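Side-chain contacts in hypothetical protein, IPT/TIG domain protein (Bacteroides ovatus, PDB 4HW6), which is of unknown function but probably takes part in binding nutrients, perhaps carbohydrates, and combines an IPT/TIG domain with a six-bladed beta-propeller: residues Y288-G293 and Y355-C360; Y313-Q318 and R368-E373; A332-P337 and G374-Y379. All coordinates share one frame; numbering follows the deposited sequence.

Along the chain, residues 288-293, 313-318 and 332-337 come first and their partners 355-360, 368-373 and 374-379 follow in the same order, so the three contacts all cross and none lies within another. Contact 1 closes a loop of 61 intervening residues, contact 2 one of 49 and contact 3 one of 36. Contacts 1 and 2 join two consecutive antiparallel sheets, adjacent blades of the propeller: strands 286-291 and 313-315 of one meet strands 355-361 and 366-370 of the next. Contact 3 lays the connection leading into strand 337-344 against strand 375-380. Backbone hydrogen bonds join the second segments as neighbouring strands of one sheet.

Contact 1 of 3, residues Y288-G293 and Y355-C360; sequences YIIYNG and YDFYFC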
loop_
_atom_site.group_PDB
_atom_site.type_symbol
_atom_site.label_atom_id
_atom_site.label_comp_id
_atom_site.label_asym_id
_atom_site.label_seq_id
_atom_site.Cartn_x
_atom_site.Cartn_y
_atom_site.Cartn_z
ATOM N N TYR A 288 -11.908 5.894 -11.613
ATOM C CA TYR A 288 -12.938 5.826 -10.599
ATOM C C TYR A 288 -13.159 7.183 -9.956
ATOM O O TYR A 288 -12.215 7.950 -9.717
ATOM C CB TYR A 288 -12.598 4.813 -9.511
ATOM C CG TYR A 288 -12.812 3.358 -9.878
ATOM C CD1 TYR A 288 -13.944 2.930 -10.551
ATOM C CD2 TYR A 288 -11.877 2.408 -9.534
ATOM C CE1 TYR A 288 -14.125 1.576 -10.884
ATOM C CE2 TYR A 288 -12.040 1.068 -9.854
ATOM C CZ TYR A 288 -13.158 0.654 -10.527
ATOM O OH TYR A 288 -13.328 -0.663 -10.873
ATOM N N ILE A 289 -14.418 7.459 -9.667
ATOM C CA ILE A 289 -14.831 8.554 -8.841
ATOM C C ILE A 289 -15.419 7.984 -7.552
ATOM O O ILE A 289 -16.517 7.368 -7.556
ATOM C CB ILE A 289 -15.913 9.421 -9.515
ATOM C CG1 ILE A 289 -15.549 9.777 -10.962
ATOM C CG2 ILE A 289 -16.166 10.682 -8.681
ATOM C CD1 ILE A 289 -16.736 10.301 -11.750
ATOM N N ILE A 290 -14.667 8.135 -6.464
ATOM C CA ILE A 290 -15.115 7.709 -5.159
ATOM C C ILE A 290 -15.992 8.790 -4.548
ATOM O O ILE A 290 -15.535 9.926 -4.391
ATOM C CB ILE A 290 -13.952 7.378 -4.229
ATOM C CG1 ILE A 290 -12.998 6.351 -4.883
ATOM C CG2 ILE A 290 -14.498 6.829 -2.912
ATOM C CD1 ILE A 290 -11.752 6.072 -4.059
ATOM N N TYR A 291 -17.257 8.457 -4.272
ATOM C CA TYR A 291 -18.189 9.385 -3.643
ATOM C C TYR A 291 -17.985 9.200 -2.147
ATOM O O TYR A 291 -18.621 8.369 -1.502
ATOM C CB TYR A 291 -19.644 9.088 -4.028
ATOM C CG TYR A 291 -20.120 9.527 -5.386
ATOM C CD1 TYR A 291 -19.306 9.480 -6.519
ATOM C CD2 TYR A 291 -21.429 9.986 -5.548
ATOM C CE1 TYR A 291 -19.771 9.902 -7.764
ATOM C CE2 TYR A 291 -21.911 10.386 -6.787
ATOM C CZ TYR A 291 -21.086 10.325 -7.901
ATOM O OH TYR A 291 -21.580 10.745 -9.134
ATOM N N ASN A 292 -17.035 9.948 -1.585
ATOM C CA ASN A 292 -16.642 9.735 -0.201
ATOM C C ASN A 292 -17.777 9.886 0.797
ATOM O O ASN A 292 -17.836 9.166 1.774
ATOM C CB ASN A 292 -15.499 10.689 0.221
ATOM C CG ASN A 292 -14.351 10.740 -0.765
ATOM O OD1 ASN A 292 -13.983 11.816 -1.221
ATOM N ND2 ASN A 292 -13.759 9.583 -1.090
ATOM N N GLY A 293 -18.664 10.848 0.552
ATOM C CA GLY A 293 -19.786 11.106 1.410
ATOM C C GLY A 293 -21.070 10.382 1.059
ATOM O O GLY A 293 -22.002 10.421 1.860
ATOM N N TYR A 355 -5.548 -5.050 -12.863
ATOM C CA TYR A 355 -5.483 -4.381 -11.540
ATOM C C TYR A 355 -6.708 -4.613 -10.677
ATOM O O TYR A 355 -7.828 -4.630 -11.177
ATOM C CB TYR A 355 -5.319 -2.860 -11.694
ATOM C CG TYR A 355 -4.008 -2.483 -12.321
ATOM C CD1 TYR A 355 -3.873 -2.460 -13.692
ATOM C CD2 TYR A 355 -2.897 -2.197 -11.536
ATOM C CE1 TYR A 355 -2.663 -2.154 -14.286
ATOM C CE2 TYR A 355 -1.674 -1.907 -12.112
ATOM C CZ TYR A 355 -1.573 -1.866 -13.490
ATOM O OH TYR A 355 -0.380 -1.580 -14.118
ATOM N N ASP A 356 -6.476 -4.780 -9.373
ATOM C CA ASP A 356 -7.508 -4.621 -8.384
ATOM C C ASP A 356 -7.435 -3.190 -7.830
ATOM O O ASP A 356 -6.394 -2.541 -7.904
ATOM C CB ASP A 356 -7.317 -5.614 -7.236
ATOM C CG ASP A 356 -7.903 -6.986 -7.518
ATOM O OD1 ASP A 356 -8.917 -7.104 -8.233
ATOM O OD2 ASP A 356 -7.361 -7.983 -6.976
ATOM N N PHE A 357 -8.542 -2.711 -7.279
ATOM C CA PHE A 357 -8.639 -1.379 -6.692
ATOM C C PHE A 357 -8.828 -1.539 -5.171
ATOM O O PHE A 357 -9.906 -1.941 -4.706
ATOM C CB PHE A 357 -9.802 -0.610 -7.322
ATOM C CG PHE A 357 -9.852 0.856 -6.944
ATOM C CD1 PHE A 357 -8.843 1.736 -7.376
ATOM C CD2 PHE A 357 -10.915 1.365 -6.205
ATOM C CE1 PHE A 357 -8.900 3.092 -7.058
ATOM C CE2 PHE A 357 -10.969 2.713 -5.898
ATOM C CZ PHE A 357 -9.966 3.566 -6.330
ATOM N N TYR A 358 -7.777 -1.236 -4.405
ATOM C CA TYR A 358 -7.825 -1.298 -2.936
ATOM C C TYR A 358 -8.169 0.054 -2.389
ATOM O O TYR A 358 -7.566 1.058 -2.768
ATOM C CB TYR A 358 -6.473 -1.730 -2.355
ATOM C CG TYR A 358 -6.156 -3.180 -2.586
ATOM C CD1 TYR A 358 -5.759 -3.659 -3.842
ATOM C CD2 TYR A 358 -6.199 -4.078 -1.530
ATOM C CE1 TYR A 358 -5.466 -4.996 -4.030
ATOM C CE2 TYR A 358 -5.947 -5.418 -1.712
ATOM C CZ TYR A 358 -5.569 -5.867 -2.944
ATOM O OH TYR A 358 -5.308 -7.188 -3.044
ATOM N N PHE A 359 -9.144 0.105 -1.493
ATOM C CA PHE A 359 -9.542 1.350 -0.905
ATOM C C PHE A 359 -9.849 1.260 0.566
ATOM O O PHE A 359 -10.231 0.199 1.095
ATOM C CB PHE A 359 -10.733 1.980 -1.662
ATOM C CG PHE A 359 -12.009 1.178 -1.608
ATOM C CD1 PHE A 359 -12.232 0.108 -2.457
ATOM C CD2 PHE A 359 -13.011 1.507 -0.706
ATOM C CE1 PHE A 359 -13.412 -0.629 -2.389
ATOM C CE2 PHE A 359 -14.193 0.785 -0.650
ATOM C CZ PHE A 359 -14.395 -0.282 -1.486
ATOM N N CYS A 360 -9.670 2.405 1.237
ATOM C CA CYS A 360 -10.019 2.506 2.642
ATOM C C CYS A 360 -11.494 2.894 2.784
ATOM O O CYS A 360 -11.942 3.866 2.190
ATOM C CB CYS A 360 -9.146 3.555 3.306
ATOM S SG CYS A 360 -7.459 2.945 3.476
#
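Tyr-288 lays the CD2-CE2 edge of its ring on one face of Phe-357, an edge-to-face pair with centroids 4.7 Å apart and planes turned by 58°. Tyr-288 CD2 stands 3.5 Å above the Phe-357 ring plane, over its centre, while Tyr-288 CE2 lies 3.6 Å from Phe-357 CG, toward the root of the phenyl group. The two side chains run past each other in opposite directions. Phe-357 reaches across with CG anti to its own backbone N (chi1 -171°). Tyr-288 also packs on Ile-297 and Leu-370, and its ring meets Trp-286 edge-to-face. Each blade of the beta-propeller is a twisted antiparallel sheet, and this pair belongs to the buried seam where strand 286-291 faces strand 355-361 of the next blade without a hydrogen bond between these two segments. Two residues on, Ile-290 returns to the seam and comes at the edge of the same phenyl ring: its CD1 lies near the ring plane, 3.8 Å from Phe-357 CZ. Face and edge of Phe-357 are thus both used from this strand. Past the strand end, Asn-292 ND2 gives a hydrogen bond to Pro-337 O.

Contact 2 of 3, residues Y313-Q318 and R368-E373; sequences YIVCGQ and RVLTPE
Leu-370 pushes its forked end against Cys-316 and Val-315, both of its methyls lying near each of the two. The sulfur approaches the fork almost evenly, with Cys-316 SG 3.9 Å from Leu-370 CD1 and 4.0 Å from Leu-370 CD2. Val-315 meets the fork through a single branch, its CG1 4.1 Å from Leu-370 CD2. That methyl is presented because CG1 of Val-315 extends anti to its backbone N (chi1 173°); CG2 is anti to the carbonyl carbon instead. Leu-370 is itself extended from its strand in the same way (chi1 175°), which points its fork toward Cys-316, whose CA lies 8.2 Å from Leu-370 CA. No hydrogen bond crosses here; the contact is apolar and small. Two consecutive residues can face Leu-370 because Val-315 and Cys-316 form a classic beta bulge opposite Ile-297, both bonded to it through the backbone. With an alanine in place of Leu-370, both the sulfur and the valine methyl would probably lose their partner across the seam, opening a gap between the blades. The main chain turns a corner at Cys-316, and Gly-317 then pairs through its backbone with Gly-329. Leu-370 N is held by Phe-357 O, and two residues earlier on the same strand Arg-368 makes salt bridges to Asp-326 and Asp-361. The contact therefore sits between strand 313-315, an edge strand of its four-stranded blade, and strand 366-370, which runs between strands 355-361 and 375-380 of the next; Cys-316 also touches Val-376 on the latter.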
loop_
_atom_site.group_PDB
_atom_site.type_symbol
_atom_site.label_atom_id
_atom_site.label_comp_id
_atom_site.label_asym_id
_atom_site.label_seq_id
_atom_site.Cartn_x
_atom_site.Cartn_y
_atom_site.Cartn_z
ATOM N N TYR A 313 -20.880 6.435 -14.534
ATOM C CA TYR A 313 -21.879 5.457 -14.101
ATOM C C TYR A 313 -21.446 4.758 -12.831
ATOM O O TYR A 313 -20.259 4.541 -12.621
ATOM C CB TYR A 313 -22.177 4.434 -15.213
ATOM C CG TYR A 313 -20.992 3.634 -15.675
ATOM C CD1 TYR A 313 -20.636 2.449 -15.044
ATOM C CD2 TYR A 313 -20.243 4.044 -16.777
ATOM C CE1 TYR A 313 -19.556 1.726 -15.464
ATOM C CE2 TYR A 313 -19.163 3.292 -17.228
ATOM C CZ TYR A 313 -18.831 2.140 -16.556
ATOM O OH TYR A 313 -17.780 1.343 -16.996
ATOM N N ILE A 314 -22.416 4.337 -12.025
ATOM C CA ILE A 314 -22.103 3.679 -10.752
ATOM C C ILE A 314 -21.577 2.268 -10.982
ATOM O O ILE A 314 -22.052 1.536 -11.884
ATOM C CB ILE A 314 -23.326 3.680 -9.784
ATOM C CG1 ILE A 314 -22.915 3.292 -8.374
ATOM C CG2 ILE A 314 -24.444 2.756 -10.290
ATOM C CD1 ILE A 314 -23.991 3.631 -7.362
ATOM N N VAL A 315 -20.563 1.913 -10.188
ATOM C CA VAL A 315 -19.970 0.585 -10.231
ATOM C C VAL A 315 -20.327 -0.246 -9.001
ATOM O O VAL A 315 -20.649 -1.439 -9.140
ATOM C CB VAL A 315 -18.446 0.668 -10.463
ATOM C CG1 VAL A 315 -17.776 -0.703 -10.340
ATOM C CG2 VAL A 315 -18.190 1.269 -11.844
ATOM N N CYS A 316 -20.250 0.346 -7.819
ATOM C CA CYS A 316 -20.579 -0.360 -6.602
ATOM C C CYS A 316 -21.113 0.532 -5.511
ATOM O O CYS A 316 -20.973 1.746 -5.541
ATOM C CB CYS A 316 -19.400 -1.209 -6.111
ATOM S SG CYS A 316 -18.046 -0.229 -5.492
ATOM N N GLY A 317 -21.765 -0.095 -4.554
ATOM C CA GLY A 317 -22.441 0.630 -3.502
ATOM C C GLY A 317 -23.804 1.100 -3.941
ATOM O O GLY A 317 -24.230 0.880 -5.079
ATOM N N GLN A 318 -24.487 1.763 -3.011
ATOM C CA GLN A 318 -25.730 2.458 -3.297
ATOM C C GLN A 318 -25.619 3.861 -2.731
ATOM O O GLN A 318 -25.341 4.057 -1.548
ATOM C CB GLN A 318 -26.933 1.740 -2.702
ATOM C CG GLN A 318 -28.224 2.423 -3.071
ATOM C CD GLN A 318 -29.435 1.630 -2.662
ATOM O OE1 GLN A 318 -29.798 0.645 -3.321
ATOM N NE2 GLN A 318 -30.047 2.028 -1.568
ATOM N N ARG A 368 -10.791 -2.483 1.648
ATOM C CA ARG A 368 -11.651 -3.295 0.791
ATOM C C ARG A 368 -11.059 -3.339 -0.601
ATOM O O ARG A 368 -10.157 -2.558 -0.917
ATOM C CB ARG A 368 -13.103 -2.780 0.823
ATOM C CG ARG A 368 -13.639 -2.800 2.252
ATOM C CD ARG A 368 -15.061 -2.316 2.427
ATOM N NE ARG A 368 -16.014 -3.344 2.039
ATOM C CZ ARG A 368 -17.319 -3.113 1.964
ATOM N NH1 ARG A 368 -17.795 -1.920 2.295
ATOM N NH2 ARG A 368 -18.152 -4.056 1.596
ATOM N N VAL A 369 -11.561 -4.263 -1.427
ATOM C CA VAL A 369 -11.077 -4.412 -2.795
ATOM C C VAL A 369 -12.251 -4.408 -3.728
ATOM O O VAL A 369 -13.240 -5.105 -3.472
ATOM C CB VAL A 369 -10.295 -5.713 -2.978
ATOM C CG1 VAL A 369 -9.678 -5.760 -4.371
ATOM C CG2 VAL A 369 -9.213 -5.831 -1.930
ATOM N N LEU A 370 -12.140 -3.620 -4.797
ATOM C CA LEU A 370 -13.090 -3.641 -5.909
ATOM C C LEU A 370 -12.381 -4.280 -7.099
ATOM O O LEU A 370 -11.355 -3.776 -7.566
ATOM C CB LEU A 370 -13.527 -2.208 -6.229
ATOM C CG LEU A 370 -14.430 -2.016 -7.462
ATOM C CD1 LEU A 370 -15.727 -2.821 -7.359
ATOM C CD2 LEU A 370 -14.725 -0.530 -7.613
ATOM N N THR A 371 -12.924 -5.386 -7.587
ATOM C CA THR A 371 -12.316 -6.107 -8.697
ATOM C C THR A 371 -12.891 -5.617 -10.013
ATOM O O THR A 371 -13.908 -4.911 -10.019
ATOM C CB THR A 371 -12.539 -7.613 -8.560
ATOM O OG1 THR A 371 -13.938 -7.912 -8.763
ATOM C CG2 THR A 371 -12.115 -8.072 -7.173
ATOM N N PRO A 372 -12.232 -5.966 -11.125
ATOM C CA PRO A 372 -12.735 -5.515 -12.421
ATOM C C PRO A 372 -14.140 -6.001 -12.775
ATOM O O PRO A 372 -14.821 -5.336 -13.537
ATOM C CB PRO A 372 -11.717 -6.074 -13.406
ATOM C CG PRO A 372 -10.449 -6.127 -12.611
ATOM C CD PRO A 372 -10.886 -6.566 -11.235
ATOM N N GLU A 373 -14.593 -7.115 -12.217
ATOM C CA GLU A 373 -15.989 -7.509 -12.448
ATOM C C GLU A 373 -16.992 -6.678 -11.645
ATOM O O GLU A 373 -18.198 -6.792 -11.847
ATOM C CB GLU A 373 -16.183 -9.003 -12.188
ATOM C CG GLU A 373 -16.183 -9.439 -10.731
ATOM C CD GLU A 373 -16.535 -10.925 -10.547
ATOM O OE1 GLU A 373 -17.131 -11.519 -11.461
ATOM O OE2 GLU A 373 -16.214 -11.505 -9.481
#

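Contact 3 of 3, residues A332-P337 and G374-Y379; sequences ARLWGP and GRVTTY
Val-376 spreads its two methyls between Ala-332 and Leu-334, where a loop of the beta-propeller lies against strand 375-380 of its own blade. The closer half is at Ala-332, whose CB is 3.7 Å from Val-376 CG2 and 3.8 Å from Val-376 CB, so the methyl rests against both CG2 and the branch carbon. Leu-334, two residues on, comes less close, with its CD2 4.0 Å from Val-376 CG1. This division follows from the valine torsion: CG1 is anti to the backbone N (chi1 177°), which turns CG2 to the alanine and CG1 to the leucine. All three residues are buried, and Leu-334 also touches the side chains of Phe-359 and Arg-368. The outer side is looser. Between the two packed residues Arg-333 turns away from the strand, Trp-335 is exposed, and Arg-375 points away from the loop. Arg-333 O receives a hydrogen bond from Arg-368 NH1. The Arg-333 guanidinium folds back over its own chain, donating from NH1 to Thr-330 O and to Ala-332 O; in the latter bond NH1 lies 2.9 Å from Ala-332 O, above the carbonyl plane.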
loop_
_atom_site.group_PDB
_atom_site.type_symbol
_atom_site.label_atom_id
_atom_site.label_comp_id
_atom_site.label_asym_id
_atom_site.label_seq_id
_atom_site.Cartn_x
_atom_site.Cartn_y
_atom_site.Cartn_z
ATOM N N ALA A 332 -23.408 -4.456 -3.166
ATOM C CA ALA A 332 -22.489 -4.126 -2.074
ATOM C C ALA A 332 -22.931 -2.823 -1.416
ATOM O O ALA A 332 -23.646 -2.027 -2.019
ATOM C CB ALA A 332 -21.060 -3.963 -2.575
ATOM N N ARG A 333 -22.509 -2.649 -0.172
ATOM C CA ARG A 333 -22.614 -1.387 0.533
ATOM C C ARG A 333 -21.253 -0.979 1.035
ATOM O O ARG A 333 -20.480 -1.833 1.522
ATOM C CB ARG A 333 -23.590 -1.474 1.684
ATOM C CG ARG A 333 -25.010 -1.848 1.278
ATOM C CD ARG A 333 -25.665 -0.701 0.516
ATOM N NE ARG A 333 -27.031 -1.011 0.128
ATOM C CZ ARG A 333 -27.406 -1.559 -1.027
ATOM N NH1 ARG A 333 -26.505 -1.916 -1.943
ATOM N NH2 ARG A 333 -28.712 -1.796 -1.234
ATOM N N LEU A 334 -20.971 0.319 0.893
ATOM C CA LEU A 334 -19.754 0.944 1.369
ATOM C C LEU A 334 -20.114 1.916 2.472
ATOM O O LEU A 334 -21.292 2.273 2.629
ATOM C CB LEU A 334 -19.051 1.700 0.246
ATOM C CG LEU A 334 -18.795 0.949 -1.062
ATOM C CD1 LEU A 334 -17.945 1.794 -1.996
ATOM C CD2 LEU A 334 -18.192 -0.425 -0.893
ATOM N N TRP A 335 -19.107 2.328 3.230
ATOM C CA TRP A 335 -19.321 3.271 4.313
ATOM C C TRP A 335 -18.119 4.202 4.450
ATOM O O TRP A 335 -17.108 3.888 5.085
ATOM C CB TRP A 335 -19.648 2.553 5.632
ATOM C CG TRP A 335 -20.361 3.464 6.635
ATOM C CD1 TRP A 335 -20.575 4.793 6.524
ATOM C CD2 TRP A 335 -20.884 3.086 7.906
ATOM N NE1 TRP A 335 -21.252 5.270 7.618
ATOM C CE2 TRP A 335 -21.430 4.245 8.495
ATOM C CE3 TRP A 335 -20.913 1.886 8.620
ATOM C CZ2 TRP A 335 -22.017 4.239 9.762
ATOM C CZ3 TRP A 335 -21.511 1.877 9.872
ATOM C CH2 TRP A 335 -22.049 3.048 10.427
ATOM N N GLY A 336 -18.249 5.365 3.826
ATOM C CA GLY A 336 -17.177 6.349 3.792
ATOM C C GLY A 336 -15.934 5.934 3.060
ATOM O O GLY A 336 -14.827 6.065 3.591
ATOM N N PRO A 337 -16.087 5.479 1.803
ATOM C CA PRO A 337 -14.904 5.120 1.036
ATOM C C PRO A 337 -14.071 6.377 0.817
ATOM O O PRO A 337 -14.602 7.412 0.419
ATOM C CB PRO A 337 -15.479 4.619 -0.279
ATOM C CG PRO A 337 -16.801 5.312 -0.423
ATOM C CD PRO A 337 -17.307 5.375 1.008
ATOM N N GLY A 374 -16.500 -5.830 -10.742
ATOM C CA GLY A 374 -17.354 -5.091 -9.860
ATOM C C GLY A 374 -17.625 -5.724 -8.504
ATOM O O GLY A 374 -18.486 -5.246 -7.767
ATOM N N ARG A 375 -16.869 -6.730 -8.114
ATOM C CA ARG A 375 -17.096 -7.363 -6.812
ATOM C C ARG A 375 -16.335 -6.642 -5.721
ATOM O O ARG A 375 -15.194 -6.262 -5.924
ATOM C CB ARG A 375 -16.692 -8.827 -6.817
ATOM C CG ARG A 375 -17.018 -9.522 -5.496
ATOM C CD ARG A 375 -16.853 -11.035 -5.531
ATOM N NE ARG A 375 -17.912 -11.711 -6.286
ATOM C CZ ARG A 375 -19.173 -11.927 -5.867
ATOM N NH1 ARG A 375 -19.618 -11.512 -4.677
ATOM N NH2 ARG A 375 -20.014 -12.555 -6.676
ATOM N N VAL A 376 -16.988 -6.434 -4.582
ATOM C CA VAL A 376 -16.382 -5.767 -3.435
ATOM C C VAL A 376 -16.166 -6.808 -2.365
ATOM O O VAL A 376 -17.120 -7.488 -1.979
ATOM C CB VAL A 376 -17.290 -4.672 -2.849
ATOM C CG1 VAL A 376 -16.622 -4.068 -1.610
ATOM C CG2 VAL A 376 -17.582 -3.606 -3.902
ATOM N N THR A 377 -14.921 -6.952 -1.900
ATOM C CA THR A 377 -14.606 -7.884 -0.804
ATOM C C THR A 377 -13.811 -7.116 0.253
ATOM O O THR A 377 -13.237 -6.076 -0.053
ATOM C CB THR A 377 -13.781 -9.076 -1.297
ATOM O OG1 THR A 377 -12.564 -8.574 -1.865
ATOM C CG2 THR A 377 -14.570 -9.895 -2.334
ATOM N N THR A 378 -13.846 -7.570 1.491
ATOM C CA THR A 378 -13.097 -6.921 2.561
ATOM C C THR A 378 -11.715 -7.579 2.720
ATOM O O THR A 378 -11.615 -8.782 2.856
ATOM C CB THR A 378 -13.918 -6.910 3.855
ATOM O OG1 THR A 378 -15.104 -6.121 3.615
ATOM C CG2 THR A 378 -13.099 -6.285 5.026
ATOM N N TYR A 379 -10.659 -6.786 2.613
ATOM C CA TYR A 379 -9.298 -7.298 2.710
ATOM C C TYR A 379 -8.768 -7.336 4.145
ATOM O O TYR A 379 -8.123 -8.333 4.533
ATOM C CB TYR A 379 -8.395 -6.439 1.840
ATOM C CG TYR A 379 -6.930 -6.802 1.756
ATOM C CD1 TYR A 379 -6.491 -8.054 1.266
ATOM C CD2 TYR A 379 -5.967 -5.875 2.106
ATOM C CE1 TYR A 379 -5.132 -8.342 1.150
ATOM C CE2 TYR A 379 -4.617 -6.157 1.997
ATOM C CZ TYR A 379 -4.201 -7.379 1.538
ATOM O OH TYR A 379 -2.847 -7.613 1.447
#